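Local coordinates for SPbeta prophage-derived uncharacterized protein YomS (Bacillus subtilis, PDB 6I5O) that is of unknown function but is a lytic cassette protein of the SPbeta prophage, an all-beta subunit that assembles in five copies, at residues Lys15-Phe20 against Lys113-Ser118; Pro27-Glu32 against Met100-Ser105; Glu40-Ile45 against Tyr88-Ile93; Ile54-Val59 against Ser80-Thr85. All blocks are in the same frame, centred on the assembly; numbering follows the deposited sequence.

Contact 1: Lys15-Phe20 against Lys113-Ser118; sequences KTSFTF and KGIVVS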
loop_
_atom_site.group_PDB
_atom_site.type_symbol
_atom_site.label_atom_id
_atom_site.label_comp_id
_atom_site.label_asym_id
_atom_site.label_seq_id
_atom_site.Cartn_x
_atom_site.Cartn_y
_atom_site.Cartn_z
ATOM N N LYS A 15 10.560 15.358 3.819
ATOM C CA LYS A 15 10.757 15.431 2.363
ATOM C C LYS A 15 11.986 16.278 2.082
ATOM O O LYS A 15 12.289 17.222 2.861
ATOM C CB LYS A 15 9.572 16.073 1.640
ATOM C CG LYS A 15 8.248 15.342 1.860
ATOM C CD LYS A 15 7.140 15.966 1.004
ATOM C CE LYS A 15 5.799 15.318 1.141
ATOM N NZ LYS A 15 4.802 15.997 0.278
ATOM N N THR A 16 12.639 15.982 0.984
ATOM C CA THR A 16 13.651 16.925 0.430
ATOM C C THR A 16 13.632 16.796 -1.078
ATOM O O THR A 16 13.024 15.927 -1.669
ATOM C CB THR A 16 15.012 16.722 1.114
ATOM O OG1 THR A 16 15.737 17.951 0.856
ATOM C CG2 THR A 16 15.715 15.495 0.613
ATOM N N SER A 17 14.344 17.735 -1.708
ATOM C CA SER A 17 14.507 17.814 -3.170
ATOM C C SER A 17 15.949 17.463 -3.512
ATOM O O SER A 17 16.836 17.585 -2.651
ATOM C CB SER A 17 14.134 19.177 -3.668
ATOM O OG SER A 17 12.780 19.473 -3.360
ATOM N N PHE A 18 16.157 16.936 -4.703
ATOM C CA PHE A 18 17.513 16.587 -5.171
ATOM C C PHE A 18 17.578 16.807 -6.668
ATOM O O PHE A 18 16.687 16.400 -7.416
ATOM C CB PHE A 18 17.871 15.139 -4.825
ATOM C CG PHE A 18 19.304 14.824 -5.122
ATOM C CD1 PHE A 18 20.321 15.258 -4.269
ATOM C CD2 PHE A 18 19.635 14.049 -6.218
ATOM C CE1 PHE A 18 21.640 14.981 -4.558
ATOM C CE2 PHE A 18 20.976 13.755 -6.487
ATOM C CZ PHE A 18 21.938 14.180 -5.637
ATOM N N THR A 19 18.672 17.418 -7.101
ATOM C CA THR A 19 18.938 17.558 -8.542
ATOM C C THR A 19 19.892 16.476 -9.023
ATOM O O THR A 19 21.063 16.477 -8.639
ATOM C CB THR A 19 19.461 18.966 -8.849
ATOM O OG1 THR A 19 18.398 19.867 -8.531
ATOM C CG2 THR A 19 19.835 19.113 -10.305
ATOM N N PHE A 20 19.433 15.623 -9.923
ATOM C CA PHE A 20 20.289 14.615 -10.581
ATOM C C PHE A 20 21.048 15.270 -11.732
ATOM O O PHE A 20 22.243 14.999 -11.921
ATOM C CB PHE A 20 19.477 13.418 -11.031
ATOM C CG PHE A 20 18.772 12.690 -9.915
ATOM C CD1 PHE A 20 19.425 11.743 -9.171
ATOM C CD2 PHE A 20 17.460 13.009 -9.562
ATOM C CE1 PHE A 20 18.775 11.063 -8.158
ATOM C CE2 PHE A 20 16.796 12.301 -8.564
ATOM C CZ PHE A 20 17.483 11.364 -7.837
ATOM N N LYS A 113 15.086 16.047 -11.707
ATOM C CA LYS A 113 15.020 16.526 -10.321
ATOM C C LYS A 113 14.043 15.673 -9.572
ATOM O O LYS A 113 13.085 15.220 -10.171
ATOM C CB LYS A 113 14.622 17.996 -10.239
ATOM C CG LYS A 113 15.611 18.955 -10.869
ATOM C CD LYS A 113 15.239 20.387 -10.799
ATOM C CE LYS A 113 16.374 21.277 -11.224
ATOM N NZ LYS A 113 15.948 22.702 -11.272
ATOM N N GLY A 114 14.291 15.396 -8.304
ATOM C CA GLY A 114 13.346 14.556 -7.549
ATOM C C GLY A 114 12.928 15.176 -6.261
ATOM O O GLY A 114 13.551 16.103 -5.737
ATOM N N ILE A 115 11.818 14.655 -5.776
ATOM C CA ILE A 115 11.352 14.885 -4.391
ATOM C C ILE A 115 11.288 13.490 -3.756
ATOM O O ILE A 115 10.722 12.554 -4.318
ATOM C CB ILE A 115 9.982 15.575 -4.347
ATOM C CG1 ILE A 115 10.117 16.987 -4.892
ATOM C CG2 ILE A 115 9.422 15.574 -2.935
ATOM C CD1 ILE A 115 8.791 17.696 -5.136
ATOM N N VAL A 116 11.847 13.417 -2.552
ATOM C CA VAL A 116 11.926 12.149 -1.784
ATOM C C VAL A 116 11.090 12.332 -0.546
ATOM O O VAL A 116 10.991 13.451 0.008
ATOM C CB VAL A 116 13.365 11.695 -1.480
ATOM C CG1 VAL A 116 14.030 11.230 -2.761
ATOM C CG2 VAL A 116 14.114 12.745 -0.727
ATOM N N VAL A 117 10.513 11.217 -0.072
ATOM C CA VAL A 117 9.530 11.217 1.022
ATOM C C VAL A 117 9.857 10.061 1.949
ATOM O O VAL A 117 10.118 8.924 1.462
ATOM C CB VAL A 117 8.115 11.081 0.454
ATOM C CG1 VAL A 117 7.074 11.189 1.521
ATOM C CG2 VAL A 117 7.858 12.092 -0.672
ATOM N N SER A 118 9.803 10.305 3.250
ATOM C CA SER A 118 10.024 9.268 4.282
ATOM C C SER A 118 8.729 8.570 4.671
ATOM O O SER A 118 7.649 8.814 4.112
ATOM C CB SER A 118 10.714 9.835 5.471
ATOM O OG SER A 118 9.813 10.652 6.265
#
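Lys15 and Val117 face each other as a non-hydrogen-bonded antiparallel pair, and their side chains run alongside each other. In Lys15, CB lies 3.4 Å from Val116 O. CG stands anti to the carbonyl carbon (chi1 -59°) and meets Val117 CG2 at 4.1 Å. From there CD, CE and NZ run on fully extended, and NZ reaches the second subunit, where the carbonyl oxygens of Gly36, Phe38 and Ala94 of that subunit accept hydrogen bonds. The amino group is thus held across the interface by three backbone acceptors.

Four backbone hydrogen bonds fix the register, two in each of the pairs Thr16-Val116 and Phe18-Gly114; the shortest runs from Gly114 N to Phe18 O at 2.7 Å. On the face that carries Thr16 and Val116, the two CG2 methyls come together at 3.5 Å, a close methyl-methyl approach. Each of these methyls sits between its own backbone N and carbonyl carbon. Where Gly114 has no side chain, the Phe20 ring moves in, with CE2 4.0 Å from Gly114 N. Phe18 CD2 lies over the centre of that same ring, 3.6 Å above its plane. Further along, Thr19 OG1 touches Lys113 CE at 3.7 Å on the Lys15 face.

Strand axes 4.7 Å apart at 157° are those of neighbouring antiparallel strands in a twisted beta-sheet; strand 110-117 occupies an inner position here, bonded also to strand 40-46 through Ile115 and Thr42.

Contact 2: Pro27-Glu32 against Met100-Ser105; sequences PSEGEE and MFEVVS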
loop_
_atom_site.group_PDB
_atom_site.type_symbol
_atom_site.label_atom_id
_atom_site.label_comp_id
_atom_site.label_asym_id
_atom_site.label_seq_id
_atom_site.Cartn_x
_atom_site.Cartn_y
_atom_site.Cartn_z
ATOM N N PRO A 27 25.671 13.378 -22.667
ATOM C CA PRO A 27 25.495 12.239 -21.778
ATOM C C PRO A 27 26.274 12.377 -20.474
ATOM O O PRO A 27 27.427 12.829 -20.453
ATOM C CB PRO A 27 25.913 11.046 -22.621
ATOM C CG PRO A 27 25.801 11.507 -24.039
ATOM C CD PRO A 27 26.152 12.975 -23.995
ATOM N N SER A 28 25.671 11.864 -19.410
ATOM C CA SER A 28 26.261 11.917 -18.047
ATOM C C SER A 28 25.476 10.991 -17.134
ATOM O O SER A 28 24.243 10.965 -17.269
ATOM C CB SER A 28 26.196 13.334 -17.486
ATOM O OG SER A 28 26.811 13.355 -16.179
ATOM N N GLU A 29 26.127 10.398 -16.149
ATOM C CA GLU A 29 25.387 9.713 -15.072
ATOM C C GLU A 29 24.758 10.721 -14.147
ATOM O O GLU A 29 23.728 10.338 -13.517
ATOM C CB GLU A 29 26.324 8.760 -14.312
ATOM C CG GLU A 29 26.637 7.529 -15.135
ATOM C CD GLU A 29 27.557 6.557 -14.380
ATOM O OE1 GLU A 29 28.395 7.033 -13.537
ATOM O OE2 GLU A 29 27.505 5.394 -14.647
ATOM N N GLY A 30 25.233 11.941 -14.035
ATOM C CA GLY A 30 24.701 12.925 -13.098
ATOM C C GLY A 30 24.975 12.569 -11.652
ATOM O O GLY A 30 25.878 11.752 -11.377
ATOM N N GLU A 31 24.340 13.254 -10.750
ATOM C CA GLU A 31 24.591 13.147 -9.297
ATOM C C GLU A 31 23.800 11.970 -8.745
ATOM O O GLU A 31 22.680 11.697 -9.246
ATOM C CB GLU A 31 24.213 14.433 -8.575
ATOM C CG GLU A 31 24.954 15.605 -9.112
ATOM C CD GLU A 31 26.449 15.448 -8.897
ATOM O OE1 GLU A 31 26.875 15.048 -7.807
ATOM O OE2 GLU A 31 27.217 15.727 -9.827
ATOM N N GLU A 32 24.400 11.283 -7.799
ATOM C CA GLU A 32 23.745 10.112 -7.175
ATOM C C GLU A 32 23.121 10.538 -5.866
ATOM O O GLU A 32 23.725 11.305 -5.073
ATOM C CB GLU A 32 24.786 9.035 -6.858
ATOM C CG GLU A 32 25.404 8.432 -8.105
ATOM C CD GLU A 32 26.466 7.393 -7.795
ATOM O OE1 GLU A 32 27.256 7.609 -6.913
ATOM O OE2 GLU A 32 26.499 6.412 -8.436
ATOM N N MET A 100 20.301 6.716 -9.231
ATOM C CA MET A 100 20.979 7.454 -10.305
ATOM C C MET A 100 20.072 7.467 -11.526
ATOM O O MET A 100 19.420 6.471 -11.812
ATOM C CB MET A 100 22.312 6.770 -10.628
ATOM C CG MET A 100 22.913 7.303 -11.913
ATOM S SD MET A 100 24.230 6.264 -12.591
ATOM C CE MET A 100 25.391 6.592 -11.317
ATOM N N PHE A 101 20.027 8.595 -12.223
ATOM C CA PHE A 101 19.213 8.762 -13.454
ATOM C C PHE A 101 20.150 9.191 -14.556
ATOM O O PHE A 101 20.501 10.396 -14.580
ATOM C CB PHE A 101 18.107 9.780 -13.200
ATOM C CG PHE A 101 17.091 9.186 -12.285
ATOM C CD1 PHE A 101 17.283 9.164 -10.900
ATOM C CD2 PHE A 101 16.022 8.456 -12.805
ATOM C CE1 PHE A 101 16.455 8.419 -10.084
ATOM C CE2 PHE A 101 15.178 7.753 -11.982
ATOM C CZ PHE A 101 15.403 7.720 -10.637
ATOM N N GLU A 102 20.581 8.261 -15.374
ATOM C CA GLU A 102 21.638 8.496 -16.370
ATOM C C GLU A 102 21.022 9.115 -17.628
ATOM O O GLU A 102 20.064 8.543 -18.191
ATOM C CB GLU A 102 22.297 7.183 -16.752
ATOM C CG GLU A 102 23.389 7.367 -17.811
ATOM C CD GLU A 102 24.205 6.141 -18.078
ATOM O OE1 GLU A 102 24.005 5.110 -17.376
ATOM O OE2 GLU A 102 25.181 6.269 -18.835
ATOM N N VAL A 103 21.607 10.237 -18.086
ATOM C CA VAL A 103 21.303 10.763 -19.431
ATOM C C VAL A 103 22.179 9.971 -20.388
ATOM O O VAL A 103 23.409 10.232 -20.438
ATOM C CB VAL A 103 21.537 12.280 -19.502
ATOM C CG1 VAL A 103 21.366 12.792 -20.914
ATOM C CG2 VAL A 103 20.651 13.019 -18.521
ATOM N N VAL A 104 21.578 9.021 -21.086
ATOM C CA VAL A 104 22.301 8.171 -22.058
ATOM C C VAL A 104 22.548 8.984 -23.330
ATOM O O VAL A 104 23.622 8.844 -23.976
ATOM C CB VAL A 104 21.479 6.909 -22.352
ATOM C CG1 VAL A 104 22.068 6.082 -23.480
ATOM C CG2 VAL A 104 21.378 6.081 -21.106
ATOM N N SER A 105 21.578 9.810 -23.716
ATOM C CA SER A 105 21.647 10.632 -24.919
ATOM C C SER A 105 20.741 11.829 -24.734
ATOM O O SER A 105 19.752 11.731 -23.989
ATOM C CB SER A 105 21.298 9.847 -26.167
ATOM O OG SER A 105 19.970 9.429 -26.145
HETATM O O HOH W 1 21.758 10.888 -11.680
#
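Glu29 and Met100 meet with their side chains lying slantwise across one another. In the modelled conformer of Met100, one of two, SD lies 3.7 Å from Glu29 CB and equally near CG, against the aliphatic part of the glutamate. Met100 CG, anti to its backbone N (chi1 168°), also approaches Glu29 O at 3.5 Å. The methyl CE bends off at chi3 toward the Glu32 side chain, an approach that the alternate conformer makes uncertain in detail.

The Glu102 side chain crosses that of Glu29 at a slant, the nearest atoms being Glu29 CG and Glu102 CD at 4.1 Å. The two carboxylates are turned almost perpendicular, their planes 86° apart, with Glu29 OE2 and Glu102 OE1 separated by 4.4 Å. Both of these oxygens form salt bridges with Lys65.

The backbones join in a single antiparallel bridge, Ser28 N to Val103 O (3.0 Å) and Val103 N to Ser28 O. In the modelled conformer of Ser28, one of two, OG accepts from Gly30 N, an ST turn that shapes the loop. Around Gly30 and Glu31 the loop bows away from the strand, and a water there accepts from Phe101 N at 2.9 Å while lying within hydrogen-bonding distance of the Glu29 and Glu31 carbonyls. At the other end Pro27 CG rests 3.4 Å from Val104 O.

Two acidic side chains this close would be expected to repel; the shared Lys65 probably offsets that, and Glu32 is separately salt-bridged to Lys98, so charge pairing and water supplement the two backbone hydrogen bonds.

Contact 3: Glu40-Ile45 against Tyr88-Ile93; sequences ELTVKI and YWDFDI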
loop_
_atom_site.group_PDB
_atom_site.type_symbol
_atom_site.label_atom_id
_atom_site.label_comp_id
_atom_site.label_asym_id
_atom_site.label_seq_id
_atom_site.Cartn_x
_atom_site.Cartn_y
_atom_site.Cartn_z
ATOM N N GLU A 40 10.404 6.812 -0.640
ATOM C CA GLU A 40 9.822 6.981 -1.983
ATOM C C GLU A 40 10.530 8.142 -2.690
ATOM O O GLU A 40 10.952 9.081 -2.048
ATOM C CB GLU A 40 8.305 7.287 -1.893
ATOM C CG GLU A 40 7.484 6.232 -1.169
ATOM C CD GLU A 40 6.031 6.631 -0.952
ATOM O OE1 GLU A 40 5.708 7.816 -0.454
ATOM O OE2 GLU A 40 5.231 5.685 -1.176
ATOM N N LEU A 41 10.562 8.055 -4.011
ATOM C CA LEU A 41 11.095 9.120 -4.882
ATOM C C LEU A 41 10.150 9.350 -6.037
ATOM O O LEU A 41 9.685 8.399 -6.645
ATOM C CB LEU A 41 12.429 8.636 -5.437
ATOM C CG LEU A 41 13.074 9.417 -6.569
ATOM C CD1 LEU A 41 13.492 10.797 -6.190
ATOM C CD2 LEU A 41 14.274 8.669 -7.102
ATOM N N THR A 42 9.965 10.623 -6.350
ATOM C CA THR A 42 9.300 11.010 -7.601
ATOM C C THR A 42 10.277 11.872 -8.383
ATOM O O THR A 42 10.694 12.926 -7.883
ATOM C CB THR A 42 8.004 11.774 -7.329
ATOM O OG1 THR A 42 7.111 10.931 -6.586
ATOM C CG2 THR A 42 7.308 12.179 -8.616
ATOM N N VAL A 43 10.614 11.444 -9.581
ATOM C CA VAL A 43 11.547 12.168 -10.487
ATOM C C VAL A 43 10.740 12.896 -11.546
ATOM O O VAL A 43 9.838 12.307 -12.143
ATOM C CB VAL A 43 12.494 11.166 -11.167
ATOM C CG1 VAL A 43 13.410 11.855 -12.141
ATOM C CG2 VAL A 43 13.335 10.475 -10.133
ATOM N N LYS A 44 11.099 14.158 -11.786
ATOM C CA LYS A 44 10.537 14.950 -12.889
ATOM C C LYS A 44 11.618 15.079 -13.958
ATOM O O LYS A 44 12.754 15.568 -13.672
ATOM C CB LYS A 44 10.098 16.322 -12.407
ATOM C CG LYS A 44 9.625 17.237 -13.506
ATOM C CD LYS A 44 8.346 16.787 -14.184
ATOM C CE LYS A 44 8.016 17.503 -15.487
ATOM N NZ LYS A 44 7.780 18.934 -15.273
ATOM N N ILE A 45 11.260 14.707 -15.173
ATOM C CA ILE A 45 12.142 14.906 -16.356
ATOM C C ILE A 45 11.580 16.117 -17.098
ATOM O O ILE A 45 10.400 16.104 -17.496
ATOM C CB ILE A 45 12.178 13.638 -17.218
ATOM C CG1 ILE A 45 12.800 12.500 -16.413
ATOM C CG2 ILE A 45 12.959 13.859 -18.494
ATOM C CD1 ILE A 45 12.507 11.153 -16.948
ATOM N N TYR A 88 6.654 12.543 -14.778
ATOM C CA TYR A 88 6.983 12.146 -13.402
ATOM C C TYR A 88 7.055 10.617 -13.340
ATOM O O TYR A 88 6.133 9.922 -13.844
ATOM C CB TYR A 88 5.909 12.621 -12.431
ATOM C CG TYR A 88 5.918 14.115 -12.202
ATOM C CD1 TYR A 88 6.700 14.725 -11.234
ATOM C CD2 TYR A 88 5.030 14.892 -12.905
ATOM C CE1 TYR A 88 6.659 16.093 -11.000
ATOM C CE2 TYR A 88 4.974 16.260 -12.681
ATOM C CZ TYR A 88 5.771 16.864 -11.750
ATOM O OH TYR A 88 5.665 18.213 -11.534
ATOM N N TRP A 89 8.062 10.118 -12.623
ATOM C CA TRP A 89 8.205 8.670 -12.384
ATOM C C TRP A 89 8.361 8.441 -10.890
ATOM O O TRP A 89 9.204 9.087 -10.231
ATOM C CB TRP A 89 9.424 8.134 -13.116
ATOM C CG TRP A 89 9.263 8.075 -14.583
ATOM C CD1 TRP A 89 9.520 9.077 -15.480
ATOM C CD2 TRP A 89 8.809 6.961 -15.354
ATOM N NE1 TRP A 89 9.218 8.654 -16.747
ATOM C CE2 TRP A 89 8.779 7.361 -16.689
ATOM C CE3 TRP A 89 8.410 5.650 -15.027
ATOM C CZ2 TRP A 89 8.416 6.503 -17.724
ATOM C CZ3 TRP A 89 8.020 4.807 -16.037
ATOM C CH2 TRP A 89 8.067 5.222 -17.374
ATOM N N ASP A 90 7.599 7.490 -10.370
ATOM C CA ASP A 90 7.566 7.137 -8.935
ATOM C C ASP A 90 8.342 5.846 -8.678
ATOM O O ASP A 90 8.177 4.874 -9.432
ATOM C CB ASP A 90 6.148 6.925 -8.466
ATOM C CG ASP A 90 5.339 8.149 -8.240
ATOM O OD1 ASP A 90 5.931 9.268 -8.196
ATOM O OD2 ASP A 90 4.090 7.963 -8.237
ATOM N N PHE A 91 9.117 5.865 -7.608
ATOM C CA PHE A 91 9.975 4.714 -7.252
ATOM C C PHE A 91 9.876 4.432 -5.777
ATOM O O PHE A 91 9.813 5.341 -4.959
ATOM C CB PHE A 91 11.445 4.983 -7.566
ATOM C CG PHE A 91 11.723 5.328 -8.995
ATOM C CD1 PHE A 91 11.605 6.617 -9.469
ATOM C CD2 PHE A 91 12.019 4.312 -9.897
ATOM C CE1 PHE A 91 11.832 6.900 -10.790
ATOM C CE2 PHE A 91 12.257 4.596 -11.228
ATOM C CZ PHE A 91 12.142 5.885 -11.664
ATOM N N ASP A 92 9.888 3.147 -5.453
ATOM C CA ASP A 92 10.045 2.664 -4.066
ATOM C C ASP A 92 11.531 2.409 -3.841
ATOM O O ASP A 92 12.107 1.528 -4.498
ATOM C CB ASP A 92 9.220 1.415 -3.814
ATOM C CG ASP A 92 9.437 0.792 -2.443
ATOM O OD1 ASP A 92 10.189 1.320 -1.549
ATOM O OD2 ASP A 92 8.816 -0.282 -2.228
ATOM N N ILE A 93 12.135 3.241 -3.004
ATOM C CA ILE A 93 13.608 3.259 -2.858
ATOM C C ILE A 93 14.065 2.887 -1.457
ATOM O O ILE A 93 15.267 2.950 -1.186
ATOM C CB ILE A 93 14.150 4.648 -3.239
ATOM C CG1 ILE A 93 13.682 5.749 -2.262
ATOM C CG2 ILE A 93 13.859 4.992 -4.689
ATOM C CD1 ILE A 93 14.404 7.049 -2.379
HETATM O O HOH W 2 5.079 19.154 -14.137
#
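Leu41 and Val43 pair with Phe91 and Trp89 through four backbone hydrogen bonds, in strands whose axes approach to 4.5 Å at 160°, close to antiparallel. Between these two pairs, Thr42 OG1 donates to Asp90 OD1 over 2.6 Å, reaching it from above the carboxylate plane by 37°. The other oxygen, Asp90 OD2, forms a salt bridge with Lys73. On the same face Lys44 CD sits over the Tyr88 ring, 3.6 Å from its centroid, a CH-pi contact only 13° off the normal. A bend at chi2 brings CD there. NZ continues past the ring to a water also bonded to Tyr88 OH, and to salt bridges with Glu64 and Asp60 of the second subunit.

The opposite face belongs to the hydrophobic core of an all-beta fold built on a curled antiparallel sheet: Leu41 and Val43 pack against Phe101 of strand 98-107, and Phe91 meets Phe101 and Phe56 edge-to-face. Within the pair of strands, Leu41 CD2 lies 4.1 Å from Phe91 CD1, side by side with it, while Val43 CG2 touches Phe91 CE1 at 3.9 Å. In the modelled conformer of Ile45, one of two, CD1 reaches Trp89 CD1 at 3.9 Å, and Ile93 CD1 closes on Leu41 CB from beyond the strand end.

Contact 4: Ile54-Val59 against Ser80-Thr85; sequences IKFYAV and SSTLNT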
loop_
_atom_site.group_PDB
_atom_site.type_symbol
_atom_site.label_atom_id
_atom_site.label_comp_id
_atom_site.label_asym_id
_atom_site.label_seq_id
_atom_site.Cartn_x
_atom_site.Cartn_y
_atom_site.Cartn_z
ATOM N N ILE A 54 16.707 8.585 -20.882
ATOM C CA ILE A 54 17.066 8.555 -19.447
ATOM C C ILE A 54 16.922 7.101 -19.004
ATOM O O ILE A 54 15.856 6.532 -19.241
ATOM C CB ILE A 54 16.141 9.466 -18.616
ATOM C CG1 ILE A 54 15.981 10.860 -19.223
ATOM C CG2 ILE A 54 16.587 9.488 -17.178
ATOM C CD1 ILE A 54 17.269 11.655 -19.322
ATOM N N LYS A 55 17.970 6.550 -18.387
ATOM C CA LYS A 55 17.853 5.200 -17.778
ATOM C C LYS A 55 17.912 5.326 -16.275
ATOM O O LYS A 55 18.647 6.128 -15.702
ATOM C CB LYS A 55 18.998 4.302 -18.246
ATOM C CG LYS A 55 18.781 3.817 -19.676
ATOM C CD LYS A 55 19.812 2.806 -20.068
ATOM C CE LYS A 55 19.307 1.758 -21.045
ATOM N NZ LYS A 55 19.879 2.067 -22.353
ATOM N N PHE A 56 17.047 4.544 -15.607
ATOM C CA PHE A 56 16.822 4.628 -14.163
ATOM C C PHE A 56 17.623 3.537 -13.479
ATOM O O PHE A 56 17.526 2.369 -13.917
ATOM C CB PHE A 56 15.349 4.433 -13.856
ATOM C CG PHE A 56 14.346 5.192 -14.690
ATOM C CD1 PHE A 56 14.664 6.390 -15.307
ATOM C CD2 PHE A 56 13.058 4.711 -14.827
ATOM C CE1 PHE A 56 13.694 7.069 -16.028
ATOM C CE2 PHE A 56 12.089 5.382 -15.569
ATOM C CZ PHE A 56 12.429 6.553 -16.180
ATOM N N TYR A 57 18.419 3.890 -12.472
ATOM C CA TYR A 57 19.290 2.899 -11.816
ATOM C C TYR A 57 19.247 3.003 -10.307
ATOM O O TYR A 57 19.170 4.072 -9.673
ATOM C CB TYR A 57 20.759 3.096 -12.235
ATOM C CG TYR A 57 21.018 2.695 -13.645
ATOM C CD1 TYR A 57 21.006 1.387 -14.038
ATOM C CD2 TYR A 57 21.288 3.648 -14.626
ATOM C CE1 TYR A 57 21.296 0.964 -15.310
ATOM C CE2 TYR A 57 21.581 3.252 -15.913
ATOM C CZ TYR A 57 21.556 1.915 -16.271
ATOM O OH TYR A 57 21.829 1.501 -17.546
ATOM N N ALA A 58 19.305 1.825 -9.696
ATOM C CA ALA A 58 19.725 1.636 -8.302
ATOM C C ALA A 58 21.221 1.374 -8.284
ATOM O O ALA A 58 21.717 0.702 -9.191
ATOM C CB ALA A 58 18.956 0.514 -7.675
ATOM N N VAL A 59 21.910 1.904 -7.282
ATOM C CA VAL A 59 23.366 1.732 -7.181
ATOM C C VAL A 59 23.686 1.228 -5.775
ATOM O O VAL A 59 23.237 1.811 -4.817
ATOM C CB VAL A 59 24.109 3.042 -7.503
ATOM C CG1 VAL A 59 25.616 2.829 -7.451
ATOM C CG2 VAL A 59 23.680 3.596 -8.834
ATOM N N SER A 80 11.823 1.192 -16.809
ATOM C CA SER A 80 13.160 1.441 -16.251
ATOM C C SER A 80 13.898 2.479 -17.095
ATOM O O SER A 80 15.078 2.694 -16.838
ATOM C CB SER A 80 13.967 0.189 -16.096
ATOM O OG SER A 80 14.090 -0.471 -17.328
ATOM N N SER A 81 13.225 3.121 -18.027
ATOM C CA SER A 81 13.859 4.167 -18.860
ATOM C C SER A 81 12.754 4.979 -19.498
ATOM O O SER A 81 11.603 4.543 -19.510
ATOM C CB SER A 81 14.769 3.589 -19.897
ATOM O OG SER A 81 14.060 2.764 -20.818
ATOM N N THR A 82 13.121 6.094 -20.110
ATOM C CA THR A 82 12.137 6.845 -20.908
ATOM C C THR A 82 12.842 7.603 -22.025
ATOM O O THR A 82 14.017 8.027 -21.866
ATOM C CB THR A 82 11.318 7.814 -20.044
ATOM O OG1 THR A 82 10.312 8.379 -20.892
ATOM C CG2 THR A 82 12.123 8.919 -19.412
ATOM N N LEU A 83 12.127 7.763 -23.112
ATOM C CA LEU A 83 12.528 8.607 -24.257
ATOM C C LEU A 83 11.779 9.926 -24.233
ATOM O O LEU A 83 11.961 10.710 -25.188
ATOM C CB LEU A 83 12.212 7.865 -25.557
ATOM C CG LEU A 83 12.976 6.563 -25.732
ATOM C CD1 LEU A 83 12.585 5.846 -26.983
ATOM C CD2 LEU A 83 14.471 6.806 -25.692
ATOM N N ASN A 84 10.947 10.169 -23.227
ATOM C CA ASN A 84 10.054 11.339 -23.221
ATOM C C ASN A 84 10.545 12.382 -22.222
ATOM O O ASN A 84 11.284 12.070 -21.305
ATOM C CB ASN A 84 8.619 10.936 -22.897
ATOM C CG ASN A 84 8.047 10.053 -23.968
ATOM O OD1 ASN A 84 7.378 9.080 -23.615
ATOM N ND2 ASN A 84 8.245 10.344 -25.220
ATOM N N THR A 85 10.066 13.598 -22.396
ATOM C CA THR A 85 10.250 14.693 -21.432
ATOM C C THR A 85 8.878 14.985 -20.821
ATOM O O THR A 85 7.844 14.463 -21.318
ATOM C CB THR A 85 10.906 15.907 -22.109
ATOM O OG1 THR A 85 11.286 16.849 -21.075
ATOM C CG2 THR A 85 9.997 16.507 -23.164
HETATM O O HOH W 3 17.569 1.363 -16.537
#
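A short antiparallel strand, 81-82, attaches to strand 51-59 here, and the Ile54-Thr82 and Lys55-Ser81 bridges, followed by an ST turn, define the junction. Ile54 and Thr82 form the hydrogen-bonded pair: Ile54 N donates to Thr82 O at 2.9 Å, nearly straight at 172°, and Thr82 N returns the bond to Ile54 O. Two residues on, Phe56 N donates to Ser80 O at 3.0 Å. That oxygen also accepts from a water which donates to Phe56 O, so the water carries the linkage past the last direct bond.

One face of the Phe56 ring lies over the Ser80-Ser81 backbone, with Ser81 N 3.5 Å above the plane, toward the rim. Phe56 CG stands anti to the carbonyl carbon (chi1 -46°). At the tip, Phe56 CZ meets Thr82 CG2 at 4.0 Å. Elsewhere the ring meets those of Trp89 and Phe101. On the face that carries Lys55 and Ser81, Lys55 CG rests 4.0 Å from Ser81 CB, and its NZ forms a salt bridge with Glu53. The turn is closed by Thr82 OG1, which also bonds Glu87 and accepts from Asn84 N at 3.0 Å.

Along the chain the first segments come in the order contact 1, 2, 3, 4 and the second segments in reverse, so each later contact falls between the segments of the one before. Contacts 1 and 3, and likewise contacts 2 and 4, have centres 9 Å apart, the shortest separations: strand 110-117 neighbours 40-46, and 98-107 neighbours 51-59. The two groups meet through aromatic packing, with Phe101 touching Phe20, Leu41, Val43, Phe91 and Phe56. Contacts 1 and 4, centres 16 Å apart, lie on opposite sides of the chain's centre without touching. Contacts 1 and 3 both reach the second subunit, which ties this part of the sheet to the five-chain assembly.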